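Local structure of methylmalonate-semialdehyde dehydrogenase (Oceanimonas doudoroffii, 4ZZ7) at residues A[225-233]-A[246-254]; A[405-413]-A[451-459]. The protein probably catalyses the NAD-dependent, CoA-acylating oxidation of methylmalonate semialdehyde as a member of the aldehyde dehydrogenase family. All coordinates share one frame; numbering follows the deposited sequence.

Interaction 1: residues A[225-233]-A[246-254]. With NAD (nicotinamide-adenine-dinucleotide), chain M.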
# COMPACT_ATOMS: atom_id res chain seq x y z
N PHE A 225 -10.39 -9.73 22.31
CA PHE A 225 -11.63 -10.28 22.87
C PHE A 225 -12.71 -10.21 21.84
O PHE A 225 -12.83 -9.20 21.16
CB PHE A 225 -12.13 -9.53 24.11
CG PHE A 225 -13.45 -10.04 24.64
CD1 PHE A 225 -13.49 -11.16 25.42
CD2 PHE A 225 -14.65 -9.41 24.32
CE1 PHE A 225 -14.70 -11.65 25.89
CE2 PHE A 225 -15.86 -9.90 24.79
CZ PHE A 225 -15.88 -11.01 25.57
N VAL A 226 -13.49 -11.29 21.77
CA VAL A 226 -14.73 -11.36 20.98
C VAL A 226 -15.80 -11.96 21.90
O VAL A 226 -15.58 -12.99 22.51
CB VAL A 226 -14.54 -12.23 19.71
CG1 VAL A 226 -15.86 -12.44 18.97
CG2 VAL A 226 -13.56 -11.57 18.77
N GLY A 227 -16.94 -11.29 22.01
CA GLY A 227 -18.01 -11.76 22.87
C GLY A 227 -19.10 -10.71 23.05
O GLY A 227 -19.33 -9.91 22.14
N SER A 228 -19.79 -10.75 24.19
CA SER A 228 -20.87 -9.79 24.51
C SER A 228 -20.35 -8.39 24.84
O SER A 228 -19.21 -8.21 25.29
CB SER A 228 -21.72 -10.31 25.67
OG SER A 228 -20.96 -10.30 26.87
N THR A 229 -21.21 -7.39 24.63
CA THR A 229 -20.82 -6.00 24.89
C THR A 229 -20.46 -5.78 26.35
O THR A 229 -19.40 -5.20 26.64
CB THR A 229 -21.89 -5.00 24.41
OG1 THR A 229 -21.95 -5.02 22.97
CG2 THR A 229 -21.56 -3.58 24.81
N PRO A 230 -21.31 -6.26 27.29
CA PRO A 230 -20.96 -6.05 28.71
C PRO A 230 -19.54 -6.51 29.04
O PRO A 230 -18.77 -5.74 29.59
CB PRO A 230 -22.02 -6.84 29.46
CG PRO A 230 -23.20 -6.82 28.54
CD PRO A 230 -22.64 -6.88 27.15
N ILE A 231 -19.20 -7.73 28.64
CA ILE A 231 -17.86 -8.32 28.91
C ILE A 231 -16.77 -7.69 28.04
O ILE A 231 -15.65 -7.50 28.49
CB ILE A 231 -17.88 -9.84 28.67
CG1 ILE A 231 -18.97 -10.51 29.52
CG2 ILE A 231 -16.52 -10.47 28.93
CD1 ILE A 231 -18.91 -10.20 31.01
N ALA A 232 -17.08 -7.39 26.79
CA ALA A 232 -16.13 -6.65 25.94
C ALA A 232 -15.68 -5.37 26.63
O ALA A 232 -14.48 -5.08 26.66
CB ALA A 232 -16.74 -6.31 24.58
N GLU A 233 -16.66 -4.63 27.16
CA GLU A 233 -16.41 -3.38 27.90
C GLU A 233 -15.54 -3.60 29.11
O GLU A 233 -14.66 -2.81 29.38
CB GLU A 233 -17.71 -2.75 28.36
CG GLU A 233 -17.59 -1.29 28.74
CD GLU A 233 -18.88 -0.73 29.33
OE1 GLU A 233 -19.82 -1.50 29.64
OE2 GLU A 233 -18.97 0.50 29.51
N CYS A 246 -5.65 -3.43 23.34
CA CYS A 246 -6.81 -4.31 23.34
C CYS A 246 -7.76 -3.97 22.20
O CYS A 246 -7.83 -2.82 21.74
CB CYS A 246 -7.55 -4.21 24.70
SG CYS A 246 -9.08 -5.19 24.91
N GLN A 247 -8.47 -5.00 21.73
CA GLN A 247 -9.61 -4.88 20.81
C GLN A 247 -10.69 -5.80 21.38
O GLN A 247 -10.47 -7.00 21.56
CB GLN A 247 -9.23 -5.24 19.35
CG GLN A 247 -8.68 -6.67 19.14
CD GLN A 247 -8.14 -7.03 17.75
OE1 GLN A 247 -7.64 -8.16 17.56
NE2 GLN A 247 -8.26 -6.13 16.77
N ALA A 248 -11.85 -5.25 21.68
CA ALA A 248 -12.93 -6.03 22.20
C ALA A 248 -14.17 -5.83 21.35
O ALA A 248 -14.72 -4.74 21.28
CB ALA A 248 -13.22 -5.65 23.62
N LEU A 249 -14.61 -6.91 20.73
CA LEU A 249 -15.81 -6.91 19.91
C LEU A 249 -16.98 -7.46 20.72
O LEU A 249 -16.82 -8.37 21.51
CB LEU A 249 -15.57 -7.75 18.66
CG LEU A 249 -14.71 -7.07 17.59
CD1 LEU A 249 -13.27 -6.98 18.02
CD2 LEU A 249 -14.79 -7.81 16.27
N GLY A 250 -18.16 -6.91 20.45
CA GLY A 250 -19.32 -7.01 21.33
C GLY A 250 -20.58 -7.50 20.63
O GLY A 250 -20.51 -8.20 19.63
N GLY A 251 -21.73 -7.09 21.15
CA GLY A 251 -23.02 -7.54 20.62
C GLY A 251 -23.50 -6.83 19.37
O GLY A 251 -22.81 -5.98 18.81
N ALA A 252 -24.72 -7.19 18.96
CA ALA A 252 -25.27 -6.74 17.68
C ALA A 252 -26.80 -6.82 17.58
O ALA A 252 -27.42 -7.68 18.18
CB ALA A 252 -24.63 -7.55 16.58
N LYS A 253 -27.39 -5.88 16.85
CA LYS A 253 -28.79 -5.97 16.39
C LYS A 253 -28.85 -5.58 14.91
O LYS A 253 -29.05 -4.40 14.54
CB LYS A 253 -29.74 -5.09 17.22
CG LYS A 253 -30.72 -5.87 18.11
CD LYS A 253 -31.96 -6.34 17.36
CE LYS A 253 -32.97 -7.02 18.29
NZ LYS A 253 -32.68 -8.45 18.55
N ASN A 254 -28.68 -6.58 14.05
CA ASN A 254 -28.48 -6.30 12.63
C ASN A 254 -29.80 -6.09 11.91
O ASN A 254 -30.64 -6.97 11.92
CB ASN A 254 -27.66 -7.41 11.97
CG ASN A 254 -26.16 -7.37 12.33
OD1 ASN A 254 -25.33 -7.86 11.57
ND2 ASN A 254 -25.80 -6.78 13.44
PA NAD M . -19.41 -13.71 26.55
O1A NAD M . -19.97 -14.40 27.79
O2A NAD M . -19.59 -12.22 26.32
O5B NAD M . -17.80 -13.94 26.52
C5B NAD M . -17.17 -15.08 25.92
C4B NAD M . -15.79 -15.34 26.52
O4B NAD M . -15.55 -14.46 27.62
C3B NAD M . -15.61 -16.75 27.06
O3B NAD M . -14.32 -17.22 26.67
C2B NAD M . -15.79 -16.63 28.57
O2B NAD M . -14.99 -17.46 29.42
C1B NAD M . -15.40 -15.19 28.85
N9A NAD M . -16.22 -14.57 29.94
C8A NAD M . -17.56 -14.74 30.14
N7A NAD M . -17.98 -14.02 31.20
C5A NAD M . -16.90 -13.37 31.71
C6A NAD M . -16.65 -12.44 32.85
N6A NAD M . -17.67 -12.07 33.65
N1A NAD M . -15.38 -11.98 33.04
C2A NAD M . -14.35 -12.36 32.23
N3A NAD M . -14.49 -13.19 31.18
C4A NAD M . -15.72 -13.73 30.87
O3 NAD M . -19.94 -14.49 25.21
PN NAD M . -20.67 -15.95 25.08
O1N NAD M . -19.68 -17.09 25.34
O2N NAD M . -22.06 -16.00 25.73
O5D NAD M . -20.90 -15.82 23.49
C5D NAD M . -21.98 -15.02 22.98
C4D NAD M . -21.61 -13.58 22.58
O4D NAD M . -20.67 -13.47 21.49
C3D NAD M . -22.86 -12.81 22.12
O3D NAD M . -23.30 -11.90 23.13
C2D NAD M . -22.47 -12.08 20.82
O2D NAD M . -22.89 -10.71 20.83
C1D NAD M . -20.97 -12.25 20.78
N1N NAD M . -20.37 -12.26 19.45
C2N NAD M . -19.80 -11.11 19.04
C3N NAD M . -19.19 -11.04 17.79
C7N NAD M . -18.56 -9.77 17.26
O7N NAD M . -19.15 -8.68 17.20
N7N NAD M . -17.33 -9.88 16.80
C4N NAD M . -19.15 -12.17 16.99
C5N NAD M . -19.74 -13.35 17.43
C6N NAD M . -20.34 -13.37 18.68

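Interaction 2: residues A[405-413]-A[451-459]. With NAD (nicotinamide-adenine-dinucleotide), chain M.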
# COMPACT_ATOMS: atom_id res chain seq x y z
N LEU A 405 -33.69 4.87 12.55
CA LEU A 405 -33.96 3.81 13.52
C LEU A 405 -32.68 2.98 13.78
O LEU A 405 -32.37 2.66 14.93
CB LEU A 405 -35.11 2.93 13.04
CG LEU A 405 -35.44 1.69 13.86
CD1 LEU A 405 -36.05 2.07 15.20
CD2 LEU A 405 -36.39 0.82 13.06
N ILE A 406 -31.94 2.65 12.71
CA ILE A 406 -30.73 1.84 12.83
C ILE A 406 -29.67 2.60 13.62
O ILE A 406 -29.13 2.07 14.59
CB ILE A 406 -30.19 1.38 11.45
CG1 ILE A 406 -31.15 0.40 10.79
CG2 ILE A 406 -28.84 0.67 11.60
CD1 ILE A 406 -30.95 0.16 9.31
N ASP A 407 -29.40 3.83 13.19
CA ASP A 407 -28.40 4.71 13.83
C ASP A 407 -28.71 4.98 15.30
O ASP A 407 -27.80 5.18 16.11
CB ASP A 407 -28.31 6.07 13.12
CG ASP A 407 -27.74 5.98 11.73
OD1 ASP A 407 -26.92 5.08 11.46
OD2 ASP A 407 -28.14 6.82 10.90
N ALA A 408 -29.99 5.01 15.64
CA ALA A 408 -30.45 5.21 17.03
C ALA A 408 -30.05 4.05 17.94
O ALA A 408 -29.76 4.27 19.11
CB ALA A 408 -31.96 5.41 17.09
N HIS A 409 -30.03 2.84 17.40
CA HIS A 409 -29.78 1.63 18.18
C HIS A 409 -28.42 1.64 18.89
O HIS A 409 -27.47 2.29 18.45
CB HIS A 409 -29.90 0.36 17.32
CG HIS A 409 -30.30 -0.84 18.10
ND1 HIS A 409 -29.40 -1.61 18.81
CD2 HIS A 409 -31.52 -1.38 18.34
CE1 HIS A 409 -30.04 -2.57 19.43
NE2 HIS A 409 -31.33 -2.46 19.16
N GLU A 410 -28.36 0.93 20.00
CA GLU A 410 -27.12 0.82 20.76
C GLU A 410 -25.97 0.31 19.87
O GLU A 410 -24.94 0.99 19.70
CB GLU A 410 -27.34 -0.09 21.99
CG GLU A 410 -26.22 -0.08 23.04
CD GLU A 410 -26.43 -1.13 24.14
OE1 GLU A 410 -27.58 -1.64 24.26
OE2 GLU A 410 -25.44 -1.46 24.85
N TYR A 411 -26.20 -0.88 19.29
CA TYR A 411 -25.27 -1.55 18.39
C TYR A 411 -25.20 -1.00 16.95
O TYR A 411 -26.12 -0.35 16.45
CB TYR A 411 -25.61 -3.04 18.35
CG TYR A 411 -25.69 -3.73 19.70
CD1 TYR A 411 -24.66 -3.61 20.65
CD2 TYR A 411 -26.79 -4.51 20.04
CE1 TYR A 411 -24.74 -4.25 21.89
CE2 TYR A 411 -26.87 -5.15 21.27
CZ TYR A 411 -25.85 -5.02 22.19
OH TYR A 411 -25.93 -5.68 23.39
N GLY A 412 -24.08 -1.27 16.29
CA GLY A 412 -23.91 -0.97 14.87
C GLY A 412 -22.92 -1.94 14.22
O GLY A 412 -21.99 -1.51 13.54
N ASN A 413 -23.13 -3.24 14.43
CA ASN A 413 -22.19 -4.27 13.99
C ASN A 413 -22.32 -4.46 12.49
O ASN A 413 -21.37 -4.19 11.77
CB ASN A 413 -22.39 -5.60 14.73
CG ASN A 413 -21.10 -6.40 14.89
OD1 ASN A 413 -20.01 -5.86 14.86
ND2 ASN A 413 -21.23 -7.70 15.10
N SER A 451 -11.02 -6.76 7.18
CA SER A 451 -11.13 -6.85 8.60
C SER A 451 -12.56 -6.70 8.98
O SER A 451 -13.32 -6.07 8.26
CB SER A 451 -10.24 -5.82 9.27
OG SER A 451 -8.88 -6.15 9.08
N PHE A 452 -12.88 -7.29 10.13
CA PHE A 452 -14.24 -7.43 10.71
C PHE A 452 -14.32 -6.54 11.92
O PHE A 452 -13.46 -6.63 12.80
CB PHE A 452 -14.43 -8.87 11.18
CG PHE A 452 -15.78 -9.18 11.76
CD1 PHE A 452 -16.14 -8.73 13.01
CD2 PHE A 452 -16.67 -10.02 11.07
CE1 PHE A 452 -17.36 -9.05 13.55
CE2 PHE A 452 -17.90 -10.34 11.60
CZ PHE A 452 -18.24 -9.86 12.85
N GLY A 453 -15.34 -5.72 12.00
CA GLY A 453 -15.51 -4.90 13.18
C GLY A 453 -16.70 -3.97 13.06
O GLY A 453 -16.87 -3.30 12.04
N GLY A 454 -17.52 -3.96 14.11
CA GLY A 454 -18.65 -3.06 14.19
C GLY A 454 -18.30 -1.68 14.67
O GLY A 454 -17.16 -1.41 15.08
N TRP A 455 -19.30 -0.80 14.62
CA TRP A 455 -19.23 0.57 15.15
C TRP A 455 -20.01 0.69 16.45
O TRP A 455 -20.65 -0.27 16.91
CB TRP A 455 -19.79 1.53 14.12
CG TRP A 455 -18.87 1.78 13.04
CD1 TRP A 455 -17.74 1.09 12.74
CD2 TRP A 455 -19.01 2.77 12.03
NE1 TRP A 455 -17.15 1.60 11.63
CE2 TRP A 455 -17.92 2.64 11.16
CE3 TRP A 455 -19.96 3.76 11.76
CZ2 TRP A 455 -17.74 3.46 10.08
CZ3 TRP A 455 -19.78 4.57 10.68
CH2 TRP A 455 -18.67 4.42 9.86
N LYS A 456 -19.95 1.88 17.03
CA LYS A 456 -20.67 2.20 18.26
C LYS A 456 -20.27 1.23 19.40
O LYS A 456 -19.07 1.07 19.68
CB LYS A 456 -22.18 2.27 17.99
CG LYS A 456 -22.50 3.35 16.98
CD LYS A 456 -23.99 3.61 16.88
CE LYS A 456 -24.73 2.38 16.36
NZ LYS A 456 -26.06 2.72 15.78
N ARG A 457 -21.25 0.59 20.02
CA ARG A 457 -21.05 -0.25 21.19
C ARG A 457 -20.73 -1.68 20.80
O ARG A 457 -20.41 -2.50 21.68
CB ARG A 457 -22.32 -0.24 22.03
CG ARG A 457 -22.62 1.08 22.75
CD ARG A 457 -22.08 1.08 24.19
NE ARG A 457 -22.76 0.13 25.07
CZ ARG A 457 -22.32 -0.26 26.27
NH1 ARG A 457 -21.20 0.23 26.79
NH2 ARG A 457 -23.03 -1.14 26.98
N SER A 458 -20.82 -2.01 19.51
CA SER A 458 -20.42 -3.34 19.02
C SER A 458 -18.88 -3.60 19.02
O SER A 458 -18.45 -4.73 18.82
CB SER A 458 -20.99 -3.58 17.61
OG SER A 458 -22.42 -3.53 17.59
N LEU A 459 -18.08 -2.56 19.21
CA LEU A 459 -16.62 -2.68 19.20
C LEU A 459 -15.91 -1.62 20.06
O LEU A 459 -16.19 -0.42 19.97
CB LEU A 459 -16.12 -2.58 17.76
CG LEU A 459 -14.65 -2.94 17.55
CD1 LEU A 459 -14.48 -3.59 16.20
CD2 LEU A 459 -13.73 -1.72 17.66
PA NAD M . -19.41 -13.71 26.55
O1A NAD M . -19.97 -14.40 27.79
O2A NAD M . -19.59 -12.22 26.32
O5B NAD M . -17.80 -13.94 26.52
C5B NAD M . -17.17 -15.08 25.92
C4B NAD M . -15.79 -15.34 26.52
O4B NAD M . -15.55 -14.46 27.62
C3B NAD M . -15.61 -16.75 27.06
O3B NAD M . -14.32 -17.22 26.67
C2B NAD M . -15.79 -16.63 28.57
O2B NAD M . -14.99 -17.46 29.42
C1B NAD M . -15.40 -15.19 28.85
N9A NAD M . -16.22 -14.57 29.94
C8A NAD M . -17.56 -14.74 30.14
N7A NAD M . -17.98 -14.02 31.20
C5A NAD M . -16.90 -13.37 31.71
C6A NAD M . -16.65 -12.44 32.85
N6A NAD M . -17.67 -12.07 33.65
N1A NAD M . -15.38 -11.98 33.04
C2A NAD M . -14.35 -12.36 32.23
N3A NAD M . -14.49 -13.19 31.18
C4A NAD M . -15.72 -13.73 30.87
O3 NAD M . -19.94 -14.49 25.21
PN NAD M . -20.67 -15.95 25.08
O1N NAD M . -19.68 -17.09 25.34
O2N NAD M . -22.06 -16.00 25.73
O5D NAD M . -20.90 -15.82 23.49
C5D NAD M . -21.98 -15.02 22.98
C4D NAD M . -21.61 -13.58 22.58
O4D NAD M . -20.67 -13.47 21.49
C3D NAD M . -22.86 -12.81 22.12
O3D NAD M . -23.30 -11.90 23.13
C2D NAD M . -22.47 -12.08 20.82
O2D NAD M . -22.89 -10.71 20.83
C1D NAD M . -20.97 -12.25 20.78
N1N NAD M . -20.37 -12.26 19.45
C2N NAD M . -19.80 -11.11 19.04
C3N NAD M . -19.19 -11.04 17.79
C7N NAD M . -18.56 -9.77 17.26
O7N NAD M . -19.15 -8.68 17.20
N7N NAD M . -17.33 -9.88 16.80
C4N NAD M . -19.15 -12.17 16.99
C5N NAD M . -19.74 -13.35 17.43
C6N NAD M . -20.34 -13.37 18.68
O HOH W 1 -17.69 -5.80 16.04

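Interaction 1: residues A[225-233]-A[246-254]
The beta-alpha-beta unit that lines part of the NAD site, strand 220-226, helix 229-241 and strand 245-249, sets Phe-225 and Val-226 beside Ala-248 and Leu-249 as parallel strand neighbours. Phe-225 N donates to Gln-247 O (2.8 Å), Leu-249 N to Phe-225 O (2.9 Å), and Gly-227 N to Leu-249 O, the last bent at 145°. On one face of the sheet Phe-225 CB lies beside Ala-248 CB, and the methyl of Ala-232, from the helix, meets Ala-248 CB at 3.7 Å; two alanines let helix and strand approach closely. Phe-225 has its ring anti to the backbone N (chi1 177°), which turns one edge to the cofactor, with CE1 3.4 Å from NAD O4B. The other face belongs to the nicotinamide end: Val-226 CG1 lies 3.8 Å from NAD C3N, and Leu-249 CB and CD2 pack against the carboxamide nitrogen N7N.

Beyond the strands, glycines suit tight places: a CB on Gly-227 would meet the Phe-225 ring, one on Gly-250 Thr-229 OG1. Thr-229 OG1, turned beside its own N, accepts Gly-251 N at 2.8 Å (163°) and ties the first helical turn to the chain leaving the second strand. Ser-228 is the N-cap; its N donates to NAD O2A (2.6 Å), and its hydroxyl also faces that oxygen. Ile-231, in the first turn of the helix, lays CG2 and CD1 over a face of the adenine. A helix start directed at a phosphate, where the helix dipole would probably help hold the negative charge, is typical of Rossmann-like dinucleotide-binding domains.

Interaction 2: residues A[405-413]-A[451-459]
Asn-413 CB lies against Ser-458, 3.5 Å from its OG, while that hydroxyl accepts Gly-412 N at 3.1 Å and is also hydrogen-bonded to Gly-251 O. Asn-413 divides its amide: ND2 is bonded to Cys-283 O and only weakly to NAD O7N (3.1 Å), whereas OD1 lies 2.6 Å from a water that accepts Gly-454 N. Phe-452 brings CE1 within 3.4 Å of NAD N7N. Alongside, Trp-455 N donates to Gly-412 O almost straight (172°). Here the start of strand 411-418 meets a type II' beta turn, Trp-455 to Ser-458, at the border of the catalytic and NAD-binding domains of the aldehyde dehydrogenase fold.

The turn's two long side chains reach back to the other segment. Lys-456, bent at chi3, delivers NZ to Asp-407 O and His-409 O (both 3.0 Å), carbonyls at the end of helix 399-408, whose partial negative charge would suit an ammonium group. Glu-410 runs extended, anti to its N (chi1 -168°), to meet Arg-457: in a salt bridge, NE (3.1 Å) and NH2 both hold the single oxygen OE2, side-on and in the guanidinium plane. Farther out, Trp-455 NE1 bonds Arg-477 O of the second subunit.

Interactions 1 and 2 have their centres 10 Å apart and touch directly through Ser-458. Its carbonyl O lies 2.7 Å from Gly-250 N and its OG lies 2.8 Å from Gly-251 O, both probable hydrogen bonds that join the turn of 451-459 to the chain leaving strand 245-249. Arg-457 O adds a bond to Thr-229 OG1, so one hydroxyl serves both contacts. The two share NAD unevenly: segments 225-233 and 246-254 follow the cofactor from adenine to nicotinamide, whereas Asn-413 and Phe-452 meet its carboxamide alone. That carboxamide therefore sits between them, with Leu-249 and Phe-452 touching beside it, and the Asn-413 side chain lies about 4 Å from that of Cys-283.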